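Local coordinates for NLP/P60 (PDB 6B8C), which probably cleaves peptide bonds in the stem peptides of bacterial peptidoglycan, acting as a secreted NlpC/p60 cysteine endopeptidase that releases muropeptides, at residues 48-53 and 59-64; 96-101 and 114-119. One frame throughout, in Å; residues are numbered along the deposited sequence.

Contact 1 (48-53 and 59-64); sequences KDPSGF and TRYVYL
Lys48, Pro50 and Phe53 lean against Arg60 and Tyr61 in a surface contact between a short beta hairpin and one flank of helix 55-67, with no hydrogen bond crossing between the two. Tyr61 is central. Its CG is anti to the backbone N (chi1 -167°), which swings the ring off the helix and against the hairpin. Pro50 comes over one face of that ring in a CH-pi contact, its CD 4.0 Å from the centroid and leaning toward the hydroxyl end. The carbonyl Lys48 O approaches Tyr61 CD2 to 3.4 Å. Nearer the helix axis, Phe53 CE1 packs on Tyr61 CB at 3.6 Å, and the two rings meet obliquely with their planes at 52°.

The hairpin is the small one that leads into the helix; in NlpC/P60 domains the first turn of that helix normally carries the catalytic cysteine. A type I turn from Asp49 to Gly52 closes it, reinforced by an Asx turn, in which Asp49 OD1 accepts from Ser51 N at 3.0 Å through its anti lone pair; the same oxygen also takes Ser51 OG at 2.7 Å through its syn one. The carbonyl Asp49 O sits 3.4 Å above the centre of the Phe53 ring, which lays the start of the turn over the ring of the residue that follows it.

Toward solvent, the extended Lys48 chain crosses Arg60 at a slant. Lys48 CD meets the edge of the guanidinium, 3.2 Å from Arg60 NH1, while Lys48 NZ comes to 3.7 Å from the same nitrogen, a proximity of like charges. Arg60 NH2 forms a salt bridge with Asp70, which probably eases the repulsion. Tyr38 adds an edge-to-face ring contact to Tyr61 and also touches Pro50.

Contact 2 (96-101 and 114-119); sequences LFWGSP and GQYIHA
Trp98 and Tyr116 make an edge-to-face aromatic pair, the main element of this buried contact: the six-membered indole ring points its edge at the tyrosine face, centroids 5.3 Å apart and planes at 84°. Trp98 CH2 stands 3.9 Å above the middle of the Tyr116 ring. Beside it, Trp98 CZ2 lies 3.8 Å from Tyr116 OH, which approaches the indole rim near its plane.

Aliphatic packing adds Leu96, whose CD1 rests 3.7 Å from Tyr116 CB and also touches Tyr116 CD2. Tyr116 holds its CG between the backbone N and the carbonyl carbon (chi1 46°), a setting that turns the ring toward both partners.

The polar part lies beyond the pair. Tyr116 OH is hydrogen-bonded to Phe134 O, which helps fix the direction of the ring. Within its own strand, Tyr116 CE1 sits over the rim of the His118 ring, and His118 ND1 is hydrogen-bonded to His106 NE2.

Strands 95-98 and 115-118 are not neighbours in the central antiparallel sheet of the papain-like NlpC/P60 fold. Strand 106-112 runs between them, and the large side chains meet across its small residues, Trp98 and His118 touching Ala108 and Leu96 touching Ala110.

Overall arrangement
Contact 1 closes along the chain before contact 2 opens, and their centres lie about 16 Å apart on opposite sides of the chain's centre. They still touch, through Phe53 O and Ala119 CB at 4.0 Å. An indirect connection runs through strand 106-112: Thr59 of contact 1 packs on its Val107 and Ile109, which alternate with the alanines used by contact 2, so the contacts probably use its opposite faces. In NlpC/P60 relatives a cysteine at the start of this helix, 55-67, works with a histidine and a third polar residue, often histidine, here probably His106 and His118. Phe53 lies just ahead of that helix and Ala119 directly after His118; Trp98 meets the His106 ring edge-to-face.

Contact 1 (48-53 and 59-64)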
# COMPACT_ATOMS: atom_id res chain seq x y z
N LYS A 48 -10.94 -0.51 7.60
CA LYS A 48 -10.67 0.68 6.81
C LYS A 48 -10.27 1.90 7.64
O LYS A 48 -10.23 3.02 7.10
CB LYS A 48 -11.89 1.04 5.95
CG LYS A 48 -12.23 0.02 4.86
CD LYS A 48 -13.43 0.48 4.06
CE LYS A 48 -13.50 -0.18 2.69
NZ LYS A 48 -14.53 0.46 1.81
N ASP A 49 -9.97 1.73 8.93
CA ASP A 49 -9.66 2.85 9.80
C ASP A 49 -8.63 2.40 10.83
O ASP A 49 -8.31 1.21 10.92
CB ASP A 49 -10.94 3.39 10.47
CG ASP A 49 -11.66 2.34 11.28
OD1 ASP A 49 -11.12 1.92 12.32
OD2 ASP A 49 -12.78 1.96 10.88
N PRO A 50 -8.07 3.34 11.61
CA PRO A 50 -6.96 2.98 12.51
C PRO A 50 -7.30 1.98 13.61
O PRO A 50 -6.39 1.55 14.33
CB PRO A 50 -6.55 4.33 13.12
CG PRO A 50 -6.92 5.32 12.09
CD PRO A 50 -8.19 4.81 11.49
N SER A 51 -8.57 1.59 13.79
CA SER A 51 -8.85 0.51 14.73
C SER A 51 -8.50 -0.86 14.15
O SER A 51 -8.44 -1.84 14.90
CB SER A 51 -10.32 0.53 15.15
OG SER A 51 -11.15 -0.06 14.17
N GLY A 52 -8.29 -0.95 12.84
CA GLY A 52 -7.89 -2.18 12.20
C GLY A 52 -7.89 -2.02 10.70
O GLY A 52 -8.83 -1.46 10.13
N PHE A 53 -6.84 -2.50 10.05
CA PHE A 53 -6.67 -2.38 8.61
C PHE A 53 -6.48 -3.76 7.99
O PHE A 53 -5.88 -4.65 8.59
CB PHE A 53 -5.44 -1.54 8.23
CG PHE A 53 -5.60 -0.07 8.46
CD1 PHE A 53 -6.57 0.65 7.79
CD2 PHE A 53 -4.75 0.60 9.32
CE1 PHE A 53 -6.70 2.01 7.99
CE2 PHE A 53 -4.87 1.96 9.52
CZ PHE A 53 -5.85 2.67 8.85
N THR A 59 -3.79 1.34 2.64
CA THR A 59 -3.35 2.22 1.57
C THR A 59 -4.41 3.25 1.22
O THR A 59 -4.09 4.43 0.99
CB THR A 59 -2.97 1.40 0.33
OG1 THR A 59 -4.13 0.71 -0.16
CG2 THR A 59 -1.90 0.37 0.67
N ARG A 60 -5.68 2.83 1.17
CA ARG A 60 -6.76 3.78 0.92
C ARG A 60 -6.80 4.86 1.99
O ARG A 60 -6.99 6.04 1.68
CB ARG A 60 -8.10 3.05 0.84
CG ARG A 60 -9.27 3.99 0.60
CD ARG A 60 -10.55 3.23 0.31
NE ARG A 60 -11.35 2.98 1.51
CZ ARG A 60 -12.21 3.85 2.02
NH1 ARG A 60 -12.89 3.54 3.12
NH2 ARG A 60 -12.39 5.03 1.44
N TYR A 61 -6.63 4.48 3.26
CA TYR A 61 -6.69 5.45 4.34
C TYR A 61 -5.53 6.44 4.25
O TYR A 61 -5.73 7.64 4.46
CB TYR A 61 -6.67 4.72 5.69
CG TYR A 61 -7.04 5.61 6.85
CD1 TYR A 61 -6.05 6.17 7.66
CD2 TYR A 61 -8.37 5.89 7.14
CE1 TYR A 61 -6.39 6.99 8.72
CE2 TYR A 61 -8.71 6.71 8.20
CZ TYR A 61 -7.72 7.25 8.99
OH TYR A 61 -8.06 8.06 10.05
N VAL A 62 -4.33 5.95 3.95
CA VAL A 62 -3.18 6.84 3.82
C VAL A 62 -3.43 7.86 2.71
O VAL A 62 -3.25 9.08 2.90
CB VAL A 62 -1.90 6.03 3.57
CG1 VAL A 62 -0.73 6.95 3.27
CG2 VAL A 62 -1.59 5.17 4.79
N TYR A 63 -3.86 7.38 1.54
CA TYR A 63 -4.09 8.30 0.43
C TYR A 63 -5.25 9.24 0.70
O TYR A 63 -5.23 10.39 0.25
CB TYR A 63 -4.30 7.53 -0.87
CG TYR A 63 -2.99 7.29 -1.57
CD1 TYR A 63 -2.20 6.21 -1.23
CD2 TYR A 63 -2.54 8.17 -2.54
CE1 TYR A 63 -0.99 5.99 -1.86
CE2 TYR A 63 -1.33 7.97 -3.17
CZ TYR A 63 -0.56 6.88 -2.82
OH TYR A 63 0.64 6.66 -3.45
N LEU A 64 -6.25 8.79 1.45
CA LEU A 64 -7.36 9.66 1.81
C LEU A 64 -6.90 10.78 2.73
O LEU A 64 -7.31 11.93 2.57
CB LEU A 64 -8.47 8.83 2.46
CG LEU A 64 -9.90 9.34 2.34
CD1 LEU A 64 -10.10 10.11 1.05
CD2 LEU A 64 -10.84 8.15 2.40

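Contact 2 (96-101 and 114-119)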
# COMPACT_ATOMS: atom_id res chain seq x y z
N LEU A 96 2.44 -0.76 -4.68
CA LEU A 96 3.03 -2.01 -5.14
C LEU A 96 1.97 -3.10 -5.06
O LEU A 96 1.27 -3.21 -4.05
CB LEU A 96 4.24 -2.40 -4.29
CG LEU A 96 5.33 -1.34 -4.12
CD1 LEU A 96 6.35 -1.79 -3.10
CD2 LEU A 96 6.01 -1.05 -5.45
N PHE A 97 1.87 -3.91 -6.11
CA PHE A 97 0.77 -4.86 -6.26
C PHE A 97 1.31 -6.26 -6.49
O PHE A 97 2.20 -6.47 -7.33
CB PHE A 97 -0.15 -4.45 -7.42
CG PHE A 97 -0.97 -3.23 -7.13
CD1 PHE A 97 -0.48 -1.97 -7.44
CD2 PHE A 97 -2.21 -3.34 -6.54
CE1 PHE A 97 -1.23 -0.84 -7.17
CE2 PHE A 97 -2.97 -2.22 -6.27
CZ PHE A 97 -2.48 -0.96 -6.58
N TRP A 98 0.76 -7.22 -5.73
CA TRP A 98 0.99 -8.64 -5.93
C TRP A 98 -0.15 -9.22 -6.76
O TRP A 98 -1.32 -8.91 -6.52
CB TRP A 98 1.06 -9.38 -4.60
CG TRP A 98 2.33 -9.21 -3.83
CD1 TRP A 98 3.26 -10.18 -3.59
CD2 TRP A 98 2.80 -8.03 -3.18
NE1 TRP A 98 4.29 -9.67 -2.83
CE2 TRP A 98 4.03 -8.35 -2.56
CE3 TRP A 98 2.31 -6.73 -3.05
CZ2 TRP A 98 4.77 -7.42 -1.84
CZ3 TRP A 98 3.05 -5.81 -2.33
CH2 TRP A 98 4.26 -6.16 -1.74
N GLY A 99 0.19 -10.10 -7.69
CA GLY A 99 -0.78 -10.70 -8.57
C GLY A 99 -0.79 -10.04 -9.94
O GLY A 99 -0.07 -9.07 -10.20
N SER A 100 -1.61 -10.57 -10.80
CA SER A 100 -1.66 -10.02 -12.14
C SER A 100 -2.72 -8.93 -12.24
O SER A 100 -3.69 -8.93 -11.47
CB SER A 100 -1.95 -11.12 -13.16
OG SER A 100 -3.16 -11.79 -12.84
N PRO A 101 -2.54 -7.97 -13.16
CA PRO A 101 -3.56 -6.91 -13.34
C PRO A 101 -4.95 -7.49 -13.55
O PRO A 101 -5.16 -8.33 -14.44
CB PRO A 101 -3.06 -6.14 -14.56
CG PRO A 101 -1.99 -7.00 -15.18
CD PRO A 101 -1.40 -7.78 -14.06
N GLY A 114 13.59 -0.97 -2.47
CA GLY A 114 13.14 -2.32 -2.20
C GLY A 114 12.37 -2.51 -0.92
O GLY A 114 12.20 -3.65 -0.47
N GLN A 115 11.89 -1.43 -0.32
CA GLN A 115 11.18 -1.47 0.95
C GLN A 115 9.75 -0.98 0.77
O GLN A 115 9.47 -0.15 -0.10
CB GLN A 115 11.88 -0.62 2.01
CG GLN A 115 13.32 -1.03 2.25
CD GLN A 115 14.15 0.09 2.85
OE1 GLN A 115 15.20 0.44 2.32
NE2 GLN A 115 13.67 0.66 3.95
N TYR A 116 8.85 -1.51 1.59
CA TYR A 116 7.47 -1.08 1.57
C TYR A 116 6.90 -1.17 2.97
O TYR A 116 7.55 -1.67 3.90
CB TYR A 116 6.63 -1.90 0.58
CG TYR A 116 6.85 -3.39 0.66
CD1 TYR A 116 6.21 -4.15 1.62
CD2 TYR A 116 7.68 -4.04 -0.25
CE1 TYR A 116 6.39 -5.52 1.69
CE2 TYR A 116 7.87 -5.40 -0.19
CZ TYR A 116 7.23 -6.14 0.78
OH TYR A 116 7.43 -7.50 0.84
N ILE A 117 5.68 -0.68 3.13
CA ILE A 117 4.97 -0.74 4.39
C ILE A 117 3.56 -1.23 4.09
O ILE A 117 2.97 -0.85 3.08
CB ILE A 117 4.97 0.63 5.11
CG1 ILE A 117 4.12 0.58 6.38
CG2 ILE A 117 4.51 1.74 4.16
CD1 ILE A 117 4.23 1.83 7.21
N HIS A 118 3.03 -2.10 4.95
CA HIS A 118 1.76 -2.73 4.63
C HIS A 118 1.13 -3.35 5.86
O HIS A 118 1.78 -3.56 6.89
CB HIS A 118 1.93 -3.81 3.54
CG HIS A 118 2.84 -4.94 3.94
ND1 HIS A 118 2.82 -6.16 3.29
CD2 HIS A 118 3.79 -5.03 4.89
CE1 HIS A 118 3.72 -6.95 3.84
NE2 HIS A 118 4.33 -6.29 4.81
N ALA A 119 -0.18 -3.61 5.74
CA ALA A 119 -0.91 -4.51 6.61
C ALA A 119 -0.72 -5.91 6.04
O ALA A 119 -1.36 -6.27 5.04
CB ALA A 119 -2.39 -4.13 6.69